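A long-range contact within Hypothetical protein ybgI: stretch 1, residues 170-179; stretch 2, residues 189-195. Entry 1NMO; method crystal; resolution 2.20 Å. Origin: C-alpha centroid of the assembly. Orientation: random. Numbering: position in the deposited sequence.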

# COMPACT_ATOMS: atom_id res chain seq x y z
N TRP A 170 -9.74 -16.94 -31.59
CA TRP A 170 -9.65 -17.04 -30.16
C TRP A 170 -9.91 -18.44 -29.75
O TRP A 170 -10.42 -19.22 -30.56
N CYS A 171 -9.55 -18.78 -28.52
CA CYS A 171 -9.87 -20.11 -27.97
C CYS A 171 -9.96 -19.81 -26.50
O CYS A 171 -8.99 -19.32 -25.99
N THR A 172 -11.08 -20.06 -25.81
CA THR A 172 -11.10 -19.75 -24.41
C THR A 172 -10.21 -20.76 -23.55
O THR A 172 -9.85 -21.83 -23.99
N GLY A 173 -9.81 -20.37 -22.34
CA GLY A 173 -9.07 -21.31 -21.52
C GLY A 173 -7.61 -21.41 -21.82
O GLY A 173 -6.96 -20.39 -22.08
N GLY A 174 -7.06 -22.62 -21.76
CA GLY A 174 -5.64 -22.74 -22.07
C GLY A 174 -5.43 -22.98 -23.56
O GLY A 174 -4.90 -24.04 -23.93
N GLY A 175 -5.87 -22.04 -24.42
CA GLY A 175 -5.70 -22.19 -25.85
C GLY A 175 -4.48 -21.51 -26.44
O GLY A 175 -4.37 -21.40 -27.65
N GLN A 176 -3.53 -21.08 -25.61
CA GLN A 176 -2.37 -20.36 -26.11
C GLN A 176 -1.62 -21.07 -27.18
O GLN A 176 -0.90 -20.45 -27.96
N SER A 177 -1.65 -22.40 -27.18
CA SER A 177 -0.79 -23.08 -28.14
C SER A 177 -1.34 -22.99 -29.56
O SER A 177 -0.67 -23.40 -30.53
N PHE A 178 -2.54 -22.39 -29.70
CA PHE A 178 -3.17 -22.30 -31.01
C PHE A 178 -2.77 -21.01 -31.67
O PHE A 178 -3.19 -20.70 -32.78
N ILE A 179 -1.96 -20.21 -31.00
CA ILE A 179 -1.58 -18.99 -31.62
C ILE A 179 -0.86 -19.10 -32.97
O ILE A 179 -1.07 -18.24 -33.87
N ALA A 189 -5.47 -10.25 -34.34
CA ALA A 189 -5.33 -10.52 -32.91
C ALA A 189 -5.77 -11.94 -32.57
O ALA A 189 -6.59 -12.55 -33.32
N PHE A 190 -5.19 -12.50 -31.49
CA PHE A 190 -5.56 -13.87 -31.00
C PHE A 190 -5.79 -13.67 -29.54
O PHE A 190 -4.97 -13.03 -28.87
N ILE A 191 -6.91 -14.19 -29.03
CA ILE A 191 -7.31 -14.04 -27.64
C ILE A 191 -7.48 -15.39 -26.98
O ILE A 191 -8.15 -16.25 -27.56
N THR A 192 -6.90 -15.65 -25.81
CA THR A 192 -7.22 -16.98 -25.27
C THR A 192 -7.26 -16.77 -23.79
O THR A 192 -7.44 -15.64 -23.37
N GLY A 193 -7.09 -17.79 -22.96
CA GLY A 193 -7.15 -17.49 -21.52
C GLY A 193 -5.79 -17.37 -20.83
O GLY A 193 -5.50 -16.44 -20.10
N GLU A 194 -4.94 -18.35 -21.07
CA GLU A 194 -3.63 -18.39 -20.44
C GLU A 194 -2.53 -18.01 -21.42
O GLU A 194 -2.78 -17.81 -22.62
N VAL A 195 -1.31 -17.92 -20.89
CA VAL A 195 -0.14 -17.57 -21.67
C VAL A 195 1.06 -18.43 -21.21
O VAL A 195 1.17 -18.77 -20.01

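Stretch 2 enters as a strand whose first residue, Ala189, lies out of reach of stretch 1, so the packing begins with Phe190. Its CA-to-CB bond points toward stretch 1, and a chi1 of 176° (t) extends the ring into a pocket lined by Trp170, Cys171, Gly175, Gln176, Phe178 and Ile179; Trp170 CA is 3.8 Å from Phe190 CE1. Ile179, itself t at chi1 and chi2, covers one ring face: its CA lies 4.1 Å from the centroid of the Phe190 ring, a CH-pi contact, and its CB is 3.7 Å from Phe190 CD2. At the ring edge Phe190 CZ meets Gly175 O at 3.4 Å. Phe178 CB also packs against Phe190 CZ, at 3.8 Å. A large, flat, apolar group suits this buried site, where most neighbours are carbon.

Ile191 (chi1 m, chi2 t) pairs with Trp170 in a parallel bridge. Their side chains share a sheet face, with Ile191 CB 3.9 Å from Trp170 CB, although the indole (chi1 p) then leads away. A branched, apolar residue suits this buried strand position. Beside them, Cys171 N donates to Ile191 O at 3.0 Å.

Thr192 makes the side-chain hydrogen bonds of the contact. Its t rotamer places the hydroxyl between two backbone groups: Thr192 OG1 donates to Cys171 O at 2.5 Å and accepts a weak hydrogen bond from Gly175 N at 2.9 Å. A hydroxyl can do both, which makes threonine apt here.

At Gly193 a CB would point toward stretch 1 and lie 2.4 Å from Gly173 O, a clash, so glycine suits the site. Gly173 O accepts a weak hydrogen bond from Gly193 N at 2.7 Å and a better-aligned one from Glu194 N at 3.0 Å.

The CA-to-CB bond of Glu194 points toward stretch 1, with chi1 m and chi2 t. Glutamate combines an aliphatic stem, whose CG rests 3.8 Å from Gly174 CA, with a carboxylate whose OE2 is hydrogen-bonded elsewhere in the structure. Val195 (chi1 p) turns its CA-to-CB bond away, leaving its backbone beside Gln176.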

# COMPACT_ATOMS: atom_id res chain seq x y z
CB TRP A 170 -10.70 -16.13 -29.55
CG TRP A 170 -12.14 -16.47 -29.87
CD1 TRP A 170 -12.99 -17.24 -29.15
CD2 TRP A 170 -12.89 -16.06 -31.05
NE1 TRP A 170 -14.22 -17.35 -29.79
CE2 TRP A 170 -14.18 -16.64 -30.95
CE3 TRP A 170 -12.58 -15.26 -32.18
CZ2 TRP A 170 -15.17 -16.43 -31.93
CZ3 TRP A 170 -13.57 -15.06 -33.18
CH2 TRP A 170 -14.84 -15.64 -33.04
CB CYS A 171 -8.77 -21.16 -28.22
SG CYS A 171 -9.27 -22.79 -27.50
CB THR A 172 -12.53 -19.84 -23.84
OG1 THR A 172 -12.92 -21.23 -23.87
CG2 THR A 172 -13.54 -18.90 -24.58
CB GLN A 176 -1.24 -20.17 -25.07
CG GLN A 176 -1.48 -20.05 -23.60
CD GLN A 176 -1.86 -21.32 -22.86
OE1 GLN A 176 -3.00 -21.76 -22.99
NE2 GLN A 176 -0.92 -21.91 -22.05
CB SER A 177 -0.55 -24.54 -27.69
OG SER A 177 -1.73 -25.30 -27.80
CB PHE A 178 -4.69 -22.33 -30.84
CG PHE A 178 -5.24 -23.70 -30.57
CD1 PHE A 178 -5.03 -24.74 -31.51
CD2 PHE A 178 -6.01 -23.96 -29.43
CE1 PHE A 178 -5.58 -26.00 -31.32
CE2 PHE A 178 -6.58 -25.22 -29.22
CZ PHE A 178 -6.38 -26.24 -30.12
CB ILE A 179 -0.73 -18.14 -30.66
CG1 ILE A 179 -0.49 -16.77 -31.31
CG2 ILE A 179 0.62 -18.84 -30.31
CD1 ILE A 179 0.05 -15.64 -30.30
CB ALA A 189 -6.11 -9.53 -32.14
CB PHE A 190 -4.44 -14.92 -31.21
CG PHE A 190 -4.77 -16.27 -30.64
CD1 PHE A 190 -5.83 -17.02 -31.14
CD2 PHE A 190 -4.00 -16.82 -29.59
CE1 PHE A 190 -6.14 -18.32 -30.62
CE2 PHE A 190 -4.29 -18.07 -29.07
CZ PHE A 190 -5.38 -18.85 -29.59
CB ILE A 191 -8.72 -13.38 -27.53
CG1 ILE A 191 -8.73 -12.11 -28.32
CG2 ILE A 191 -9.11 -13.06 -26.03
CD1 ILE A 191 -10.09 -11.52 -28.38
CB THR A 192 -6.21 -18.00 -25.69
OG1 THR A 192 -6.59 -19.27 -25.13
CG2 THR A 192 -4.81 -17.64 -25.15
CB GLU A 194 -3.38 -19.79 -19.92
CG GLU A 194 -4.51 -20.43 -19.25
CD GLU A 194 -4.04 -21.61 -18.42
OE1 GLU A 194 -2.83 -21.91 -18.56
OE2 GLU A 194 -4.84 -22.24 -17.63
CB VAL A 195 0.20 -16.05 -21.52
CG1 VAL A 195 0.74 -15.74 -20.12
CG2 VAL A 195 1.21 -15.59 -22.58